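Local coordinates for putative major capsid protein (Cafeteriavirus-dependent mavirus, PDB 6G44) that probably builds the icosahedral shell of the virophage, as a double jelly-roll major capsid protein that assembles into trimers, at residues M328-S340 with G421-L433. Numbering follows the deposited sequence.
Sequences MNNVPSMFAVMVS and GAGSVIFFRPSDL
F335 and V337 pair with F428 and I426 through four backbone hydrogen bonds, joining 334-340 to 425-428 as antiparallel neighbours; strand 464-482 flanks 334-340 on its other edge. The bond from F335 N to F428 O is 2.8 Å long. In the non-hydrogen-bonded pair between these two, A336 sits opposite F427, and CA-H...O contacts fill in, such as A336 CA to I426 O at 3.3 Å.

The apolar side chains divide between the two faces of the sheet. On one, F428 holds its CG between its own backbone N and carbonyl carbon (chi1 74°), which leans the ring over the neighbouring strand, where F335 CB lies over a face in a CH-pi contact, 3.8 Å from the ring centroid. The F335 and F428 rings are near parallel, 21° between planes, but slid so far apart that they barely overlap, while V337 CG2 meets the F428 edge. M450 of strand 448-457 also packs on F335. The face carrying A336, M338, V425 and F427 turns to helix 123-130, with A336, M338 and V425 touching L129.

Where 334-340 begins and 425-428 has just ended, M334 bends at its third torsion: SD makes an oblique Met-aromatic contact with F427, and M334 CE settles over the centre of the R429 guanidinium, 3.4 Å from R429 CZ. Water 1 bridges S333 O and R429 NH1 at the guanidinium edge, and N385 accepts from R429 NE. The four backbone bonds thus hold 334-340 and 425-428 in one register within this jelly-roll sheet, while methyl, water and amide together probably restrain the arginine's rotation.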
ATOM      1  N   MET C 328      30.727  -7.880  25.260  1.00 18.55           N
ATOM      2  CA  MET C 328      29.517  -8.690  25.199  1.00 18.84           C
ATOM      3  C   MET C 328      29.867 -10.146  25.441  1.00 17.91           C
ATOM      4  O   MET C 328      30.850 -10.627  24.914  1.00 19.05           O
ATOM      5  CB  MET C 328      28.844  -8.518  23.839  1.00 18.98           C
ATOM      6  CG  MET C 328      28.216  -7.137  23.723  1.00 19.50           C
ATOM      7  SD  MET C 328      27.608  -6.736  22.067  1.00 21.13           S
ATOM      8  CE  MET C 328      29.067  -6.083  21.327  1.00 22.46           C
ATOM      9  N   ASN C 329      29.035 -10.853  26.200  1.00 18.44           N
ATOM     10  CA  ASN C 329      29.308 -12.277  26.499  1.00 19.65           C
ATOM     11  C   ASN C 329      28.796 -13.264  25.433  1.00 18.26           C
ATOM     12  O   ASN C 329      29.039 -14.474  25.518  1.00 18.86           O
ATOM     13  CB  ASN C 329      28.709 -12.657  27.857  1.00 22.44           C
ATOM     14  CG  ASN C 329      29.319 -11.873  29.002  1.00 26.96           C
ATOM     15  OD1 ASN C 329      30.529 -11.655  29.037  1.00 31.55           O
ATOM     16  ND2 ASN C 329      28.492 -11.475  29.958  1.00 29.74           N
ATOM     17  N   ASN C 330      28.073 -12.748  24.431  1.00 16.61           N
ATOM     18  CA  ASN C 330      27.470 -13.554  23.379  1.00 15.47           C
ATOM     19  C   ASN C 330      27.193 -12.581  22.212  1.00 14.73           C
ATOM     20  O   ASN C 330      27.317 -11.370  22.398  1.00 15.81           O
ATOM     21  CB  ASN C 330      26.201 -14.237  23.901  1.00 16.11           C
ATOM     22  CG  ASN C 330      25.208 -13.253  24.460  1.00 17.37           C
ATOM     23  OD1 ASN C 330      24.572 -12.512  23.701  1.00 18.96           O
ATOM     24  ND2 ASN C 330      25.074 -13.217  25.793  1.00 17.81           N
ATOM     25  N   VAL C 331      26.804 -13.124  21.070  1.00 13.94           N
ATOM     26  CA  VAL C 331      26.693 -12.341  19.828  1.00 13.78           C
ATOM     27  C   VAL C 331      25.210 -12.027  19.547  1.00 13.52           C
ATOM     28  O   VAL C 331      24.442 -12.945  19.274  1.00 14.39           O
ATOM     29  CB  VAL C 331      27.322 -13.104  18.655  1.00 13.34           C
ATOM     30  CG1 VAL C 331      27.245 -12.273  17.372  1.00 13.64           C
ATOM     31  CG2 VAL C 331      28.781 -13.467  18.957  1.00 14.11           C
ATOM     32  N   PRO C 332      24.804 -10.737  19.662  1.00 12.85           N
ATOM     33  CA  PRO C 332      23.407 -10.406  19.326  1.00 13.54           C
ATOM     34  C   PRO C 332      23.032 -10.610  17.868  1.00 13.69           C
ATOM     35  O   PRO C 332      23.878 -10.622  16.984  1.00 15.37           O
ATOM     36  CB  PRO C 332      23.292  -8.924  19.673  1.00 13.43           C
ATOM     37  CG  PRO C 332      24.375  -8.681  20.683  1.00 13.71           C
ATOM     38  CD  PRO C 332      25.492  -9.573  20.243  1.00 13.11           C
ATOM     39  N   SER C 333      21.737 -10.711  17.656  1.00 12.99           N
ATOM     40  CA  SER C 333      21.147 -10.824  16.331  1.00 13.05           C
ATOM     41  C   SER C 333      21.255  -9.548  15.522  1.00 12.18           C
ATOM     42  O   SER C 333      21.470  -9.608  14.287  1.00 11.75           O
ATOM     43  CB  SER C 333      19.671 -11.186  16.478  1.00 14.40           C
ATOM     44  OG  SER C 333      19.009 -11.208  15.221  1.00 17.19           O
ATOM     45  N   MET C 334      21.101  -8.408  16.182  1.00 11.97           N
ATOM     46  CA  MET C 334      21.114  -7.141  15.461  1.00 12.47           C
ATOM     47  C   MET C 334      21.592  -6.027  16.372  1.00 12.40           C
ATOM     48  O   MET C 334      21.455  -6.101  17.592  1.00 12.63           O
ATOM     49  CB  MET C 334      19.718  -6.811  14.893  1.00 13.45           C
ATOM     50  CG  MET C 334      19.704  -5.662  13.867  1.00 14.12           C
ATOM     51  SD  MET C 334      18.071  -5.305  13.137  1.00 17.07           S
ATOM     52  CE  MET C 334      17.801  -6.736  12.124  1.00 16.59           C
ATOM     53  N   PHE C 335      22.143  -4.991  15.751  1.00 12.16           N
ATOM     54  CA  PHE C 335      22.534  -3.771  16.394  1.00 12.87           C
ATOM     55  C   PHE C 335      21.833  -2.596  15.760  1.00 12.51           C
ATOM     56  O   PHE C 335      21.443  -2.660  14.587  1.00 11.99           O
ATOM     57  CB  PHE C 335      24.060  -3.565  16.258  1.00 13.80           C
ATOM     58  CG  PHE C 335      24.860  -4.622  16.945  1.00 15.04           C
ATOM     59  CD1 PHE C 335      25.161  -4.458  18.286  1.00 16.25           C
ATOM     60  CD2 PHE C 335      25.270  -5.764  16.279  1.00 16.25           C
ATOM     61  CE1 PHE C 335      25.879  -5.417  18.969  1.00 16.43           C
ATOM     62  CE2 PHE C 335      26.013  -6.738  16.972  1.00 17.16           C
ATOM     63  CZ  PHE C 335      26.294  -6.540  18.307  1.00 16.01           C
ATOM     64  N   ALA C 336      21.688  -1.524  16.525  1.00 12.37           N
ATOM     65  CA  ALA C 336      21.132  -0.264  16.001  1.00 12.95           C
ATOM     66  C   ALA C 336      22.013   0.883  16.482  1.00 12.89           C
ATOM     67  O   ALA C 336      22.331   0.962  17.688  1.00 14.42           O
ATOM     68  CB  ALA C 336      19.691  -0.053  16.429  1.00 13.36           C
ATOM     69  N   VAL C 337      22.374   1.767  15.572  1.00 13.08           N
ATOM     70  CA  VAL C 337      23.214   2.928  15.868  1.00 13.08           C
ATOM     71  C   VAL C 337      22.408   4.183  15.595  1.00 13.18           C
ATOM     72  O   VAL C 337      21.810   4.325  14.514  1.00 12.94           O
ATOM     73  CB  VAL C 337      24.475   2.929  14.983  1.00 13.35           C
ATOM     74  CG1 VAL C 337      25.368   4.122  15.324  1.00 13.65           C
ATOM     75  CG2 VAL C 337      25.231   1.633  15.137  1.00 13.75           C
ATOM     76  N   MET C 338      22.406   5.111  16.548  1.00 13.09           N
ATOM     77  CA  MET C 338      21.758   6.392  16.345  1.00 15.37           C
ATOM     78  C   MET C 338      22.498   7.442  17.145  1.00 14.53           C
ATOM     79  O   MET C 338      23.074   7.120  18.184  1.00 15.95           O
ATOM     80  CB  MET C 338      20.261   6.318  16.687  1.00 20.18           C
ATOM     81  CG  MET C 338      19.805   6.414  18.107  1.00 24.06           C
ATOM     82  SD  MET C 338      17.971   6.532  18.188  1.00 28.50           S
ATOM     83  CE  MET C 338      17.551   4.826  18.048  1.00 27.75           C
ATOM     84  N   VAL C 339      22.474   8.674  16.665  1.00 12.78           N
ATOM     85  CA  VAL C 339      23.083   9.813  17.344  1.00 13.43           C
ATOM     86  C   VAL C 339      21.974  10.810  17.633  1.00 14.12           C
ATOM     87  O   VAL C 339      21.423  11.390  16.706  1.00 14.10           O
ATOM     88  CB  VAL C 339      24.187  10.424  16.478  1.00 13.37           C
ATOM     89  CG1 VAL C 339      24.788  11.653  17.179  1.00 14.40           C
ATOM     90  CG2 VAL C 339      25.275   9.409  16.166  1.00 14.03           C
ATOM     91  N   SER C 340      21.630  11.012  18.914  1.00 14.47           N
ATOM     92  CA  SER C 340      20.452  11.780  19.321  0.50 14.84           C
ATOM     93  C   SER C 340      20.847  13.147  19.863  1.00 15.74           C
ATOM     94  O   SER C 340      21.847  13.254  20.587  1.00 16.38           O
ATOM     95  CB  SER C 340      19.642  11.028  20.398  0.50 15.09           C
ATOM     96  OG  SER C 340      18.957   9.901  19.863  0.50 15.02           O
ATOM     97  N   GLY C 421      16.139  16.651   7.516  1.00 11.18           N
ATOM     98  CA  GLY C 421      15.685  15.300   7.814  1.00 10.88           C
ATOM     99  C   GLY C 421      15.820  14.994   9.290  1.00 11.19           C
ATOM    100  O   GLY C 421      16.731  15.500   9.973  1.00 11.41           O
ATOM    101  N   ALA C 422      14.935  14.143   9.802  1.00 11.11           N
ATOM    102  CA  ALA C 422      14.963  13.820  11.229  1.00 11.92           C
ATOM    103  C   ALA C 422      16.260  13.140  11.639  1.00 12.03           C
ATOM    104  O   ALA C 422      16.667  13.228  12.799  1.00 13.09           O
ATOM    105  CB  ALA C 422      13.782  12.950  11.619  1.00 13.24           C
ATOM    106  N   GLY C 423      16.889  12.437  10.703  1.00 10.76           N
ATOM    107  CA  GLY C 423      18.203  11.833  10.924  1.00 10.25           C
ATOM    108  C   GLY C 423      18.165  10.314  10.952  1.00 10.83           C
ATOM    109  O   GLY C 423      17.153   9.702  10.637  1.00 11.39           O
ATOM    110  N   SER C 424      19.312   9.711  11.287  1.00 10.39           N
ATOM    111  CA  SER C 424      19.589   8.303  10.968  1.00 10.75           C
ATOM    112  C   SER C 424      19.368   7.317  12.095  1.00 11.06           C
ATOM    113  O   SER C 424      19.691   7.588  13.254  1.00 11.49           O
ATOM    114  CB  SER C 424      21.035   8.126  10.519  1.00 11.11           C
ATOM    115  OG  SER C 424      21.461   9.119   9.615  1.00 10.89           O
ATOM    116  N   VAL C 425      18.900   6.134  11.725  1.00 10.55           N
ATOM    117  CA  VAL C 425      19.096   4.934  12.546  1.00 10.76           C
ATOM    118  C   VAL C 425      19.655   3.871  11.632  1.00 10.43           C
ATOM    119  O   VAL C 425      19.067   3.587  10.588  1.00 10.13           O
ATOM    120  CB  VAL C 425      17.796   4.415  13.195  1.00 11.63           C
ATOM    121  CG1 VAL C 425      18.060   3.174  14.026  1.00 12.26           C
ATOM    122  CG2 VAL C 425      17.188   5.507  14.076  1.00 12.13           C
ATOM    123  N   ILE C 426      20.795   3.303  12.006  1.00 10.37           N
ATOM    124  CA  ILE C 426      21.438   2.273  11.182  1.00 10.60           C
ATOM    125  C   ILE C 426      21.320   0.919  11.876  1.00 10.91           C
ATOM    126  O   ILE C 426      21.934   0.702  12.923  1.00 11.04           O
ATOM    127  CB  ILE C 426      22.901   2.591  10.822  1.00 11.04           C
ATOM    128  CG1 ILE C 426      22.991   3.917  10.067  1.00 11.19           C
ATOM    129  CG2 ILE C 426      23.502   1.456   9.988  1.00 11.78           C
ATOM    130  CD1 ILE C 426      24.396   4.492   9.987  1.00 11.31           C
ATOM    131  N   PHE C 427      20.555   0.017  11.293  1.00 10.18           N
ATOM    132  CA  PHE C 427      20.408  -1.351  11.760  1.00 10.82           C
ATOM    133  C   PHE C 427      21.391  -2.222  11.013  1.00 11.15           C
ATOM    134  O   PHE C 427      21.450  -2.161   9.769  1.00 10.88           O
ATOM    135  CB  PHE C 427      18.984  -1.869  11.516  1.00 11.03           C
ATOM    136  CG  PHE C 427      17.925  -1.164  12.322  1.00 10.88           C
ATOM    137  CD1 PHE C 427      17.667  -1.545  13.632  1.00 11.74           C
ATOM    138  CD2 PHE C 427      17.147  -0.128  11.779  1.00 11.18           C
ATOM    139  CE1 PHE C 427      16.672  -0.922  14.366  1.00 11.65           C
ATOM    140  CE2 PHE C 427      16.140   0.476  12.521  1.00 11.89           C
ATOM    141  CZ  PHE C 427      15.926   0.092  13.832  1.00 11.47           C
ATOM    142  N   PHE C 428      22.214  -3.001  11.731  1.00 10.80           N
ATOM    143  CA  PHE C 428      23.130  -3.967  11.083  1.00 11.42           C
ATOM    144  C   PHE C 428      23.243  -5.240  11.908  1.00 11.03           C
ATOM    145  O   PHE C 428      23.072  -5.205  13.133  1.00 11.48           O
ATOM    146  CB  PHE C 428      24.519  -3.356  10.793  1.00 11.78           C
ATOM    147  CG  PHE C 428      25.389  -3.167  12.017  1.00 12.64           C
ATOM    148  CD1 PHE C 428      26.254  -4.166  12.432  1.00 13.13           C
ATOM    149  CD2 PHE C 428      25.388  -1.956  12.726  1.00 13.20           C
ATOM    150  CE1 PHE C 428      27.037  -4.000  13.568  1.00 13.88           C
ATOM    151  CE2 PHE C 428      26.192  -1.782  13.831  1.00 13.76           C
ATOM    152  CZ  PHE C 428      27.020  -2.813  14.264  1.00 13.26           C
ATOM    153  N   ARG C 429      23.439  -6.354  11.218  1.00 11.52           N
ATOM    154  CA  ARG C 429      23.553  -7.683  11.830  1.00 11.51           C
ATOM    155  C   ARG C 429      25.029  -8.096  11.826  1.00 12.06           C
ATOM    156  O   ARG C 429      25.808  -7.610  11.003  1.00 12.72           O
ATOM    157  CB  ARG C 429      22.765  -8.691  11.001  1.00 11.67           C
ATOM    158  CG  ARG C 429      21.283  -8.397  10.871  1.00 12.37           C
ATOM    159  CD  ARG C 429      20.652  -9.412   9.967  1.00 12.80           C
ATOM    160  NE  ARG C 429      19.231  -9.175   9.729  1.00 14.51           N
ATOM    161  CZ  ARG C 429      18.240  -9.628  10.479  1.00 15.91           C
ATOM    162  NH1 ARG C 429      18.469 -10.395  11.534  1.00 16.85           N
ATOM    163  NH2 ARG C 429      16.986  -9.369  10.138  1.00 17.34           N
ATOM    164  N   PRO C 430      25.421  -9.043  12.672  1.00 11.66           N
ATOM    165  CA  PRO C 430      26.818  -9.511  12.609  1.00 12.50           C
ATOM    166  C   PRO C 430      27.181 -10.082  11.228  1.00 12.55           C
ATOM    167  O   PRO C 430      28.321  -9.912  10.758  1.00 13.71           O
ATOM    168  CB  PRO C 430      26.897 -10.550  13.735  1.00 13.67           C
ATOM    169  CG  PRO C 430      25.523 -10.846  14.131  1.00 13.63           C
ATOM    170  CD  PRO C 430      24.672  -9.664  13.780  1.00 12.88           C
ATOM    171  N   SER C 431      26.220 -10.691  10.549  1.00 12.49           N
ATOM    172  CA  SER C 431      26.452 -11.201   9.190  1.00 13.14           C
ATOM    173  C   SER C 431      26.722 -10.096   8.171  1.00 13.48           C
ATOM    174  O   SER C 431      27.400 -10.337   7.173  1.00 15.26           O
ATOM    175  CB  SER C 431      25.312 -12.118   8.760  1.00 14.56           C
ATOM    176  OG  SER C 431      24.033 -11.503   8.853  1.00 15.26           O
ATOM    177  N   ASP C 432      26.254  -8.883   8.424  1.00 12.18           N
ATOM    178  CA  ASP C 432      26.567  -7.757   7.521  1.00 12.06           C
ATOM    179  C   ASP C 432      28.029  -7.355   7.541  1.00 12.49           C
ATOM    180  O   ASP C 432      28.492  -6.670   6.628  1.00 12.54           O
ATOM    181  CB  ASP C 432      25.701  -6.537   7.823  1.00 12.30           C
ATOM    182  CG  ASP C 432      24.235  -6.785   7.588  1.00 12.49           C
ATOM    183  OD1 ASP C 432      23.887  -7.508   6.614  1.00 13.51           O
ATOM    184  OD2 ASP C 432      23.413  -6.279   8.391  1.00 12.61           O
ATOM    185  N   LEU C 433      28.747  -7.724   8.587  1.00 13.21           N
ATOM    186  CA  LEU C 433      30.143  -7.282   8.799  1.00 12.95           C
ATOM    187  C   LEU C 433      31.176  -8.059   7.991  1.00 14.10           C
ATOM    188  O   LEU C 433      32.307  -7.592   7.885  1.00 15.24           O
ATOM    189  CB  LEU C 433      30.497  -7.403  10.292  1.00 13.89           C
ATOM    190  CG  LEU C 433      29.661  -6.545  11.261  1.00 13.59           C
ATOM    191  CD1 LEU C 433      29.932  -6.986  12.690  1.00 14.73           C
ATOM    192  CD2 LEU C 433      29.952  -5.063  11.118  1.00 13.97           C
TER
HETATM  193  O   HOH W   1      21.017 -11.660  12.604  1.00 12.56           O
HETATM  194  O   HOH W   2      21.591   9.354  14.034  1.00 12.25           O